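Local atomic coordinates of zona occludens toxin N-terminal domain-containing protein (Neisseria meningitidis MC58, PDB entry 2R2A), a protein that is not functionally characterised but probably binds a nucleotide through its P-loop NTPase-type N-terminal domain, and belongs to the zonular occludens toxin (Zot) family of membrane proteins. Residues Pro14-Thr19 / Tyr148-Asn153; Val128-Gln131 / Leu135-Gln138. One frame throughout, in Å; residues are numbered along the deposited sequence. Where two conformers were deposited one is given.

Interaction 1: residues Pro14-Thr19 / Tyr148-Asn153; sequences PGSGKT and YHIASN. With SO4 (sulfate ion), chain C.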
ATOM      1  N   PRO A  14       8.696   2.762  12.278  1.00 16.53           N
ATOM      2  CA  PRO A  14       9.771   1.989  11.656  1.00 16.33           C
ATOM      3  C   PRO A  14      10.203   0.844  12.575  1.00 16.35           C
ATOM      4  O   PRO A  14      10.371   1.047  13.775  1.00 16.87           O
ATOM      5  CB  PRO A  14      10.916   2.997  11.503  1.00 17.03           C
ATOM      6  CG  PRO A  14      10.139   4.348  11.275  1.00 16.84           C
ATOM      7  CD  PRO A  14       9.031   4.206  12.350  1.00 16.43           C
ATOM      8  N   GLY A  15      10.393  -0.324  11.958  1.00 17.08           N
ATOM      9  CA  GLY A  15      10.800  -1.551  12.676  1.00 17.09           C
ATOM     10  C   GLY A  15       9.632  -2.309  13.321  1.00 17.92           C
ATOM     11  O   GLY A  15       9.831  -3.328  13.959  1.00 17.63           O
ATOM     12  N   SER A  16       8.404  -1.806  13.177  1.00 17.00           N
ATOM     13  CA  SER A  16       7.224  -2.497  13.740  1.00 16.30           C
ATOM     14  C   SER A  16       6.847  -3.745  12.939  1.00 16.25           C
ATOM     15  O   SER A  16       6.083  -4.574  13.409  1.00 15.71           O
ATOM     16  CB  SER A  16       6.013  -1.532  13.839  1.00 17.10           C
ATOM     17  OG  SER A  16       5.584  -1.126  12.545  1.00 16.96           O
ATOM     18  N   GLY A  17       7.316  -3.853  11.696  1.00 15.28           N
ATOM     19  CA  GLY A  17       7.079  -5.035  10.843  1.00 17.25           C
ATOM     20  C   GLY A  17       6.009  -4.886   9.768  1.00 15.52           C
ATOM     21  O   GLY A  17       5.341  -5.865   9.390  1.00 15.48           O
ATOM     22  N   LYS A  18       5.875  -3.682   9.229  1.00 14.86           N
ATOM     23  CA  LYS A  18       4.868  -3.419   8.229  1.00 14.86           C
ATOM     24  C   LYS A  18       5.236  -4.159   6.927  1.00 15.31           C
ATOM     25  O   LYS A  18       4.383  -4.797   6.325  1.00 14.45           O
ATOM     26  CB  LYS A  18       4.735  -1.901   7.937  1.00 15.42           C
ATOM     27  CG  LYS A  18       4.265  -0.993   9.090  1.00 15.08           C
ATOM     28  CD  LYS A  18       4.164   0.502   8.594  1.00 14.62           C
ATOM     29  CE  LYS A  18       5.516   1.089   8.095  1.00 13.73           C
ATOM     30  NZ  LYS A  18       6.499   1.229   9.244  1.00 15.36           N
ATOM     31  N   THR A  19       6.501  -4.057   6.491  1.00 15.14           N
ATOM     32  CA  THR A  19       6.882  -4.704   5.246  1.00 16.87           C
ATOM     33  C   THR A  19       6.764  -6.229   5.355  1.00 16.04           C
ATOM     34  O   THR A  19       6.267  -6.874   4.432  1.00 16.54           O
ATOM     35  CB  THR A  19       8.307  -4.307   4.759  1.00 16.94           C
ATOM     36  OG1 THR A  19       8.329  -2.907   4.498  1.00 21.14           O
ATOM     37  CG2 THR A  19       8.631  -5.013   3.442  1.00 18.27           C
ATOM     38  N   TYR A 148      -4.804  -1.467   8.744  1.00 15.04           N
ATOM     39  CA  TYR A 148      -4.111  -2.207   9.807  1.00 16.34           C
ATOM     40  C   TYR A 148      -3.087  -1.307  10.414  1.00 16.12           C
ATOM     41  O   TYR A 148      -2.363  -0.590   9.694  1.00 16.66           O
ATOM     42  CB  TYR A 148      -3.325  -3.361   9.193  1.00 16.47           C
ATOM     43  CG  TYR A 148      -4.150  -4.474   8.630  1.00 17.69           C
ATOM     44  CD1 TYR A 148      -4.970  -5.266   9.438  1.00 19.56           C
ATOM     45  CD2 TYR A 148      -4.074  -4.766   7.276  1.00 19.73           C
ATOM     46  CE1 TYR A 148      -5.695  -6.365   8.874  1.00 22.36           C
ATOM     47  CE2 TYR A 148      -4.789  -5.805   6.720  1.00 23.83           C
ATOM     48  CZ  TYR A 148      -5.601  -6.609   7.519  1.00 22.50           C
ATOM     49  OH  TYR A 148      -6.288  -7.661   6.920  1.00 20.86           O
ATOM     50  N   HIS A 149      -2.993  -1.331  11.726  1.00 14.72           N
ATOM     51  CA  HIS A 149      -1.937  -0.586  12.385  1.00 15.51           C
ATOM     52  C   HIS A 149      -1.235  -1.561  13.362  1.00 15.83           C
ATOM     53  O   HIS A 149      -1.913  -2.317  14.105  1.00 15.81           O
ATOM     54  CB  HIS A 149      -2.518   0.593  13.177  1.00 15.34           C
ATOM     55  CG  HIS A 149      -1.465   1.335  13.961  1.00 16.12           C
ATOM     56  ND1 HIS A 149      -0.680   2.321  13.392  1.00 15.08           N
ATOM     57  CD2 HIS A 149      -1.051   1.217  15.242  1.00 14.28           C
ATOM     58  CE1 HIS A 149       0.161   2.787  14.308  1.00 16.32           C
ATOM     59  NE2 HIS A 149      -0.016   2.104  15.418  1.00 15.31           N
ATOM     60  N   ILE A 150       0.089  -1.577  13.344  1.00 15.04           N
ATOM     61  CA  ILE A 150       0.855  -2.421  14.249  1.00 14.35           C
ATOM     62  C   ILE A 150       1.194  -1.610  15.498  1.00 13.61           C
ATOM     63  O   ILE A 150       1.935  -0.615  15.448  1.00 14.34           O
ATOM     64  CB  ILE A 150       2.158  -2.962  13.561  1.00 12.64           C
ATOM     65  CG1 ILE A 150       1.786  -3.680  12.249  1.00 15.64           C
ATOM     66  CG2 ILE A 150       2.919  -3.892  14.553  1.00 13.37           C
ATOM     67  CD1 ILE A 150       3.024  -3.942  11.375  1.00 15.83           C
ATOM     68  N   ALA A 151       0.620  -2.027  16.622  1.00 11.62           N
ATOM     69  CA  ALA A 151       0.875  -1.358  17.878  1.00 14.32           C
ATOM     70  C   ALA A 151       1.820  -2.229  18.696  1.00 14.92           C
ATOM     71  O   ALA A 151       1.784  -3.467  18.601  1.00 16.13           O
ATOM     72  CB  ALA A 151      -0.461  -1.147  18.614  1.00 14.34           C
ATOM     73  N   SER A 152       2.690  -1.615  19.492  1.00 16.72           N
ATOM     74  CA  SER A 152       3.593  -2.397  20.314  1.00 16.74           C
ATOM     75  C   SER A 152       3.425  -1.958  21.749  1.00 17.43           C
ATOM     76  O   SER A 152       3.278  -0.762  22.039  1.00 16.65           O
ATOM     77  CB  SER A 152       5.050  -2.231  19.875  1.00 17.44           C
ATOM     78  OG  SER A 152       5.943  -2.500  20.961  1.00 24.18           O
ATOM     79  N   ASN A 153       3.438  -2.915  22.661  1.00 16.89           N
ATOM     80  CA  ASN A 153       3.414  -2.523  24.069  1.00 17.43           C
ATOM     81  C   ASN A 153       4.758  -2.229  24.732  0.60 17.88           C
ATOM     82  O   ASN A 153       4.815  -2.068  25.960  0.60 18.42           O
ATOM     83  CB  ASN A 153       2.654  -3.553  24.938  1.00 17.06           C
ATOM     84  CG  ASN A 153       3.467  -4.820  25.258  1.00 15.85           C
ATOM     85  OD1 ASN A 153       4.589  -5.009  24.784  1.00 11.43           O
ATOM     86  ND2 ASN A 153       2.904  -5.665  26.138  1.00 14.86           N
TER
HETATM   87  S   SO4 C 201       8.794  -1.759   9.053  1.00 23.87           S
HETATM   88  O1  SO4 C 201       9.565  -0.581   8.936  1.00 23.93           O
HETATM   89  O2  SO4 C 201       9.407  -2.755   9.872  1.00 23.31           O
HETATM   90  O3  SO4 C 201       8.589  -2.219   7.690  1.00 22.17           O
HETATM   91  O4  SO4 C 201       7.520  -1.386   9.670  1.00 21.15           O

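Interaction 2: residues Val128-Gln131 / Leu135-Gln138; sequences VLTQ and LLDQ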
ATOM      1  N   VAL A 128      -1.068   0.952   0.809  1.00 19.73           N
ATOM      2  CA  VAL A 128      -0.138   2.031   1.125  1.00 19.90           C
ATOM      3  C   VAL A 128       0.360   1.809   2.551  1.00 18.87           C
ATOM      4  O   VAL A 128      -0.418   1.485   3.430  1.00 19.11           O
ATOM      5  CB  VAL A 128      -0.786   3.446   1.014  1.00 22.09           C
ATOM      6  CG1 VAL A 128      -0.821   3.896  -0.488  1.00 22.82           C
ATOM      7  CG2 VAL A 128      -2.166   3.479   1.649  1.00 20.98           C
ATOM      8  N   LEU A 129       1.676   1.841   2.724  1.00 17.75           N
ATOM      9  CA  LEU A 129       2.296   1.672   4.034  1.00 17.94           C
ATOM     10  C   LEU A 129       2.894   3.016   4.407  1.00 17.98           C
ATOM     11  O   LEU A 129       3.484   3.730   3.533  1.00 17.15           O
ATOM     12  CB  LEU A 129       3.426   0.633   3.952  1.00 18.64           C
ATOM     13  CG  LEU A 129       3.035  -0.845   3.833  1.00 21.75           C
ATOM     14  CD1 LEU A 129       2.326  -1.081   2.542  1.00 25.17           C
ATOM     15  CD2 LEU A 129       4.315  -1.712   3.925  1.00 20.28           C
ATOM     16  N   THR A 130       2.737   3.408   5.679  1.00 16.20           N
ATOM     17  CA  THR A 130       3.379   4.649   6.052  1.00 18.02           C
ATOM     18  C   THR A 130       3.487   4.573   7.569  1.00 16.24           C
ATOM     19  O   THR A 130       2.926   3.644   8.180  1.00 16.56           O
ATOM     20  CB  THR A 130       2.590   5.927   5.559  1.00 17.98           C
ATOM     21  OG1 THR A 130       3.338   7.115   5.918  1.00 20.13           O
ATOM     22  CG2 THR A 130       1.217   6.020   6.227  1.00 20.14           C
ATOM     23  N   GLN A 131       4.168   5.541   8.170  1.00 15.90           N
ATOM     24  CA  GLN A 131       4.366   5.523   9.589  1.00 16.09           C
ATOM     25  C   GLN A 131       3.146   6.049  10.359  1.00 18.53           C
ATOM     26  O   GLN A 131       2.958   5.675  11.536  1.00 19.05           O
ATOM     27  CB  GLN A 131       5.607   6.368   9.957  1.00 16.46           C
ATOM     28  CG  GLN A 131       6.852   5.665   9.440  1.00 17.26           C
ATOM     29  CD  GLN A 131       8.084   6.513   9.564  1.00 15.72           C
ATOM     30  OE1 GLN A 131       8.422   6.908  10.655  1.00 14.98           O
ATOM     31  NE2 GLN A 131       8.751   6.809   8.424  1.00 16.83           N
ATOM     32  N   LEU A 135       0.191  11.549   7.523  1.00 17.60           N
ATOM     33  CA  LEU A 135       1.226  11.871   6.543  1.00 18.91           C
ATOM     34  C   LEU A 135       0.664  11.828   5.139  1.00 19.08           C
ATOM     35  O   LEU A 135       1.321  12.320   4.216  1.00 20.12           O
ATOM     36  CB  LEU A 135       2.430  10.915   6.689  1.00 17.02           C
ATOM     37  CG  LEU A 135       3.274  11.100   7.974  1.00 18.60           C
ATOM     38  CD1 LEU A 135       4.339   9.955   8.144  1.00 17.27           C
ATOM     39  CD2 LEU A 135       3.993  12.472   7.904  1.00 22.96           C
ATOM     40  N   LEU A 136      -0.542  11.238   4.987  1.00 19.24           N
ATOM     41  CA  LEU A 136      -1.146  10.979   3.680  1.00 19.98           C
ATOM     42  C   LEU A 136      -2.260  11.953   3.357  1.00 19.66           C
ATOM     43  O   LEU A 136      -2.897  12.451   4.243  1.00 18.99           O
ATOM     44  CB  LEU A 136      -1.719   9.554   3.589  1.00 19.79           C
ATOM     45  CG  LEU A 136      -0.729   8.439   3.906  1.00 19.73           C
ATOM     46  CD1 LEU A 136      -1.421   7.086   3.840  1.00 25.05           C
ATOM     47  CD2 LEU A 136       0.384   8.503   2.857  1.00 19.89           C
ATOM     48  N   ASP A 137      -2.484  12.143   2.064  1.00 19.49           N
ATOM     49  CA  ASP A 137      -3.564  12.959   1.516  1.00 21.45           C
ATOM     50  C   ASP A 137      -4.892  12.477   2.117  1.00 21.81           C
ATOM     51  O   ASP A 137      -5.174  11.265   2.104  1.00 21.64           O
ATOM     52  CB  ASP A 137      -3.564  12.787  -0.011  1.00 21.28           C
ATOM     53  CG  ASP A 137      -4.320  13.881  -0.730  1.00 25.78           C
ATOM     54  OD1 ASP A 137      -5.377  14.301  -0.216  1.00 28.38           O
ATOM     55  OD2 ASP A 137      -3.851  14.322  -1.820  1.00 29.10           O
ATOM     56  N   GLN A 138      -5.669  13.407   2.680  1.00 21.78           N
ATOM     57  CA  GLN A 138      -7.027  13.121   3.167  1.00 23.37           C
ATOM     58  C   GLN A 138      -7.875  12.487   2.078  1.00 22.42           C
ATOM     59  O   GLN A 138      -8.744  11.649   2.359  1.00 22.28           O
ATOM     60  CB  GLN A 138      -7.716  14.413   3.675  1.00 23.97           C
ATOM     61  CG  GLN A 138      -7.277  14.812   5.099  1.00 28.42           C
ATOM     62  CD  GLN A 138      -8.052  15.978   5.733  1.00 29.24           C
ATOM     63  OE1 GLN A 138      -7.953  16.205   6.949  1.00 36.68           O
ATOM     64  NE2 GLN A 138      -8.820  16.720   4.924  1.00 33.36           N
TER

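Interaction 1: residues Pro14-Thr19 / Tyr148-Asn153
One face of the Gly17-Lys18 peptide group is covered by the delta methyl of Ile150: CD1 stands almost directly above the plane, 3.5 Å from Gly17 C. At the N-H side of the same group lies a sulfate, whose O4 is 2.9 Å from Lys18 N in a nearly straight bond (166°), while Gly17 O is hydrogen-bonded to Tyr182 OH. Ile150 keeps CG1 anti to its own carbonyl carbon (chi1 -55°), which spreads its two branches: CD1 reaches the start of the helix, and CG2 meets Ser16 O at 3.4 Å. Ser16 OG is hydrogen-bonded to Thr13 O.

The loop is a Walker A-like P-loop, and the sulfate, probably from the crystallisation liquor, sits where a nucleotide phosphate would be expected. The Lys18 chain bends at chi3 and chi4 and curls round O4 of the sulfate, with NZ 2.8 Å from O4 and also bonded to Gly12 O. O4 thus takes three donors, Gly17 N, Lys18 N and Lys18 NZ, and the bonds from Gly15 N to O1, Gly17 N to O2 and Thr19 N to O3 set the ion's rotation.

Ile150 belongs to strand 144-152, inserted in the sheet between strands 7-11 and 158-163, so its side chain packs this strand against the turn joining strand 7-11 to helix 18-28.

Interaction 2: residues Val128-Gln131 / Leu135-Gln138
The chain is extended from Val128 to Thr130, then folds back so that Leu135 and Leu136 come over one face of the strand, with the CA atoms of Thr130 and Leu135 7.6 Å apart. This is the end of a parallel strand in a P-loop NTPase-type sheet: strand 125-130 lies between the P-loop strand 7-11 and strand 90-93, the order found in the ASCE division of these proteins. The returning loop leads into helix 138-141.

Alternation along the strand turns Val128 and Thr130 to the loop and Leu129 to the other face. Leu136 supplies the main apolar contact. Its CD1 touches Thr130 CG2 at 3.7 Å, the two side chains meeting tip to tip, and also reaches Val128 CG2 at 4.3 Å. Leu136 further packs on Leu9 of strand 7-11, so it spans two neighbouring strands.

The two branches of Thr130 have separate tasks. With OG1 anti to the backbone N (chi1 -177°), the methyl is left facing Leu136, and the hydroxyl is directed to Gln97 OE1, with which it is hydrogen-bonded. Leu135 crosses beside that hydroxyl, its CD1 3.7 Å from Thr130 OG1, and thus lays an apolar branch over a polar atom that already has a partner. Leu135 CD1 also approaches Gln131 CB at 4.2 Å. Here Leu135 is at the exposed margin, whereas Leu136 is buried. Gln131 directs its amide onward to Glu95, bonding through NE2. Past Leu136 the chain passes into the short helix: Asp137 occupies the N-cap position, and its OD1 accepts a hydrogen bond from Asn139 N.

Overall arrangement
The two contacts lie on the same sheet with centres 14 Å apart, and interaction 2 is nested within the chain segment closed by interaction 1. They meet directly around the P-loop. The bent Lys18 chain passes the end of strand 125-130, with Lys18 CD 3.4 Å from Thr130 O, while Pro14 CG packs against Gln131 OE1 at 3.1 Å. From the other face of that strand Leu129 CD2 reaches Lys18 O at 3.9 Å. The sulfate-binding loop is therefore bordered by strand 144-152 through Ile150 and by strand 125-130 through these packing contacts, consistent with a nucleotide-phosphate site at the carboxyl ends of the parallel strands.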